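Local structure of ornithine carbamoyltransferase, mitochondrial (Coccidioides immitis, 3SDS) at residues 40-45 against 182-187. The protein catalyses the transfer of the carbamoyl group from carbamoyl phosphate to L-ornithine, giving L-citrulline and phosphate in the biosynthesis of arginine. Residues are numbered along the deposited sequence; the frame is centred on the assembly and turned at random.
Sequences LVRNAS and SSLGLE
Val41 and Leu184 make the apolar part of this contact, their side chains crossing at about a right angle. Leu184 reaches out of its loop with the forked end of the side chain, and CD1 lies 3.9 Å from Val41 CG1, with Leu184 CD2 close behind at 4.1 Å from the same methyl. On the helix, Val41 has CG1 anti to the backbone N (chi1 173°), which turns this branch to the fork, on a residue whose side chain leaves the helix toward the loop. The leucine also touches Ala38, one turn earlier than Arg42 in helix 34-51, and Met211, in the loop after helix 199-210. Arg42 adds its aliphatic stem beside it, CG standing 4.2 Å from Leu184 CD2.

The fold is the two-domain one of the transcarbamylases. Helix 34-51 belongs to the carbamoyl phosphate-binding domain, whereas 182-187 is part of the connection from helix 156-169 to strand 190-194, the central strand of the ornithine-binding domain's parallel sheet; the contact thus joins the first helix of the chain to the loop leading into the first strand of the ornithine-binding domain.

The polar contacts come from Arg42, whose side chain, bent at chi3 (-66°), brings its guanidinium up to the loop backbone: NH2 is hydrogen-bonded to the carbonyl oxygen of Pro181, and NH1 comes within 3.3 Å of Ser183 O, which sits at the guanidinium edge, near its plane. Within the loop, Ser183 forms an ST turn, its OG accepting from Gly185 N at 2.9 Å. The same hydroxyl donates to Glu187 OE1 at 2.7 Å, meeting the carboxylate from above its plane; Gly185 has a positive phi (66°) as the chain turns toward Glu187.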
loop_
_atom_site.group_PDB
_atom_site.type_symbol
_atom_site.label_atom_id
_atom_site.label_comp_id
_atom_site.label_asym_id
_atom_site.label_seq_id
_atom_site.Cartn_x
_atom_site.Cartn_y
_atom_site.Cartn_z
ATOM N N LEU A 40 25.870 0.416 14.840
ATOM C CA LEU A 40 24.805 0.210 13.846
ATOM C C LEU A 40 25.224 -0.863 12.828
ATOM O O LEU A 40 24.419 -1.725 12.431
ATOM C CB LEU A 40 24.435 1.526 13.140
ATOM C CG LEU A 40 23.721 2.634 13.938
ATOM C CD1 LEU A 40 23.404 3.827 13.053
ATOM C CD2 LEU A 40 22.438 2.126 14.573
ATOM N N VAL A 41 26.494 -0.826 12.440
ATOM C CA VAL A 41 27.003 -1.779 11.485
ATOM C C VAL A 41 27.108 -3.184 12.107
ATOM O O VAL A 41 26.639 -4.158 11.504
ATOM C CB VAL A 41 28.328 -1.274 10.807
ATOM C CG1 VAL A 41 28.957 -2.348 9.931
ATOM C CG2 VAL A 41 28.039 -0.046 9.951
ATOM N N ARG A 42 27.680 -3.307 13.305
ATOM C CA ARG A 42 27.708 -4.633 13.950
ATOM C C ARG A 42 26.298 -5.219 14.132
ATOM O O ARG A 42 26.072 -6.389 13.824
ATOM C CB ARG A 42 28.485 -4.631 15.263
ATOM C CG ARG A 42 29.999 -4.548 15.058
ATOM C CD ARG A 42 30.780 -4.507 16.370
ATOM N NE ARG A 42 30.508 -3.285 17.128
ATOM C CZ ARG A 42 31.390 -2.317 17.344
ATOM N NH1 ARG A 42 32.625 -2.412 16.866
ATOM N NH2 ARG A 42 31.034 -1.245 18.044
ATOM N N ASN A 43 25.350 -4.396 14.586
ATOM C CA ASN A 43 23.972 -4.853 14.762
ATOM C C ASN A 43 23.344 -5.417 13.465
ATOM O O ASN A 43 22.720 -6.496 13.492
ATOM C CB ASN A 43 23.078 -3.764 15.407
ATOM C CG ASN A 43 23.499 -3.406 16.853
ATOM O OD1 ASN A 43 24.416 -4.015 17.438
ATOM N ND2 ASN A 43 22.840 -2.402 17.423
ATOM N N ALA A 44 23.525 -4.706 12.344
ATOM C CA ALA A 44 23.026 -5.165 11.046
ATOM C C ALA A 44 23.669 -6.504 10.665
ATOM O O ALA A 44 22.976 -7.447 10.261
ATOM C CB ALA A 44 23.245 -4.109 9.957
ATOM N N SER A 45 24.983 -6.599 10.831
ATOM C CA SER A 45 25.673 -7.848 10.570
ATOM C C SER A 45 25.099 -9.033 11.390
ATOM O O SER A 45 24.868 -10.140 10.846
ATOM C CB SER A 45 27.146 -7.690 10.875
ATOM O OG SER A 45 27.791 -8.905 10.603
ATOM N N SER A 182 35.031 1.445 19.114
ATOM C CA SER A 182 34.922 2.659 18.307
ATOM C C SER A 182 35.450 2.453 16.900
ATOM O O SER A 182 35.669 3.428 16.160
ATOM C CB SER A 182 35.651 3.838 18.965
ATOM O OG SER A 182 37.048 3.613 19.032
ATOM N N SER A 183 35.629 1.186 16.534
ATOM C CA SER A 183 36.216 0.830 15.248
ATOM C C SER A 183 35.700 -0.501 14.696
ATOM O O SER A 183 35.402 -1.436 15.455
ATOM C CB SER A 183 37.743 0.795 15.376
ATOM O OG SER A 183 38.344 0.166 14.260
ATOM N N LEU A 184 35.613 -0.576 13.371
ATOM C CA LEU A 184 35.300 -1.823 12.679
ATOM C C LEU A 184 36.556 -2.584 12.231
ATOM O O LEU A 184 36.472 -3.504 11.411
ATOM C CB LEU A 184 34.414 -1.545 11.465
ATOM C CG LEU A 184 33.015 -1.019 11.747
ATOM C CD1 LEU A 184 32.362 -0.571 10.458
ATOM C CD2 LEU A 184 32.167 -2.053 12.460
ATOM N N GLY A 185 37.714 -2.195 12.762
ATOM C CA GLY A 185 38.995 -2.828 12.413
ATOM C C GLY A 185 39.448 -2.640 10.975
ATOM O O GLY A 185 40.154 -3.487 10.446
ATOM N N LEU A 186 39.064 -1.523 10.352
ATOM C CA LEU A 186 39.348 -1.267 8.932
ATOM C C LEU A 186 40.460 -0.245 8.663
ATOM O O LEU A 186 40.641 0.190 7.525
ATOM C CB LEU A 186 38.071 -0.807 8.217
ATOM C CG LEU A 186 36.932 -1.826 8.074
ATOM C CD1 LEU A 186 35.640 -1.162 7.590
ATOM C CD2 LEU A 186 37.343 -3.015 7.173
ATOM N N GLU A 187 41.201 0.135 9.696
ATOM C CA GLU A 187 42.214 1.166 9.565
ATOM C C GLU A 187 43.233 0.877 8.463
ATOM O O GLU A 187 43.786 -0.219 8.370
ATOM C CB GLU A 187 42.918 1.423 10.898
ATOM C CG GLU A 187 42.018 2.102 11.939
ATOM C CD GLU A 187 41.290 1.109 12.871
ATOM O OE1 GLU A 187 40.633 1.566 13.839
ATOM O OE2 GLU A 187 41.376 -0.127 12.648
#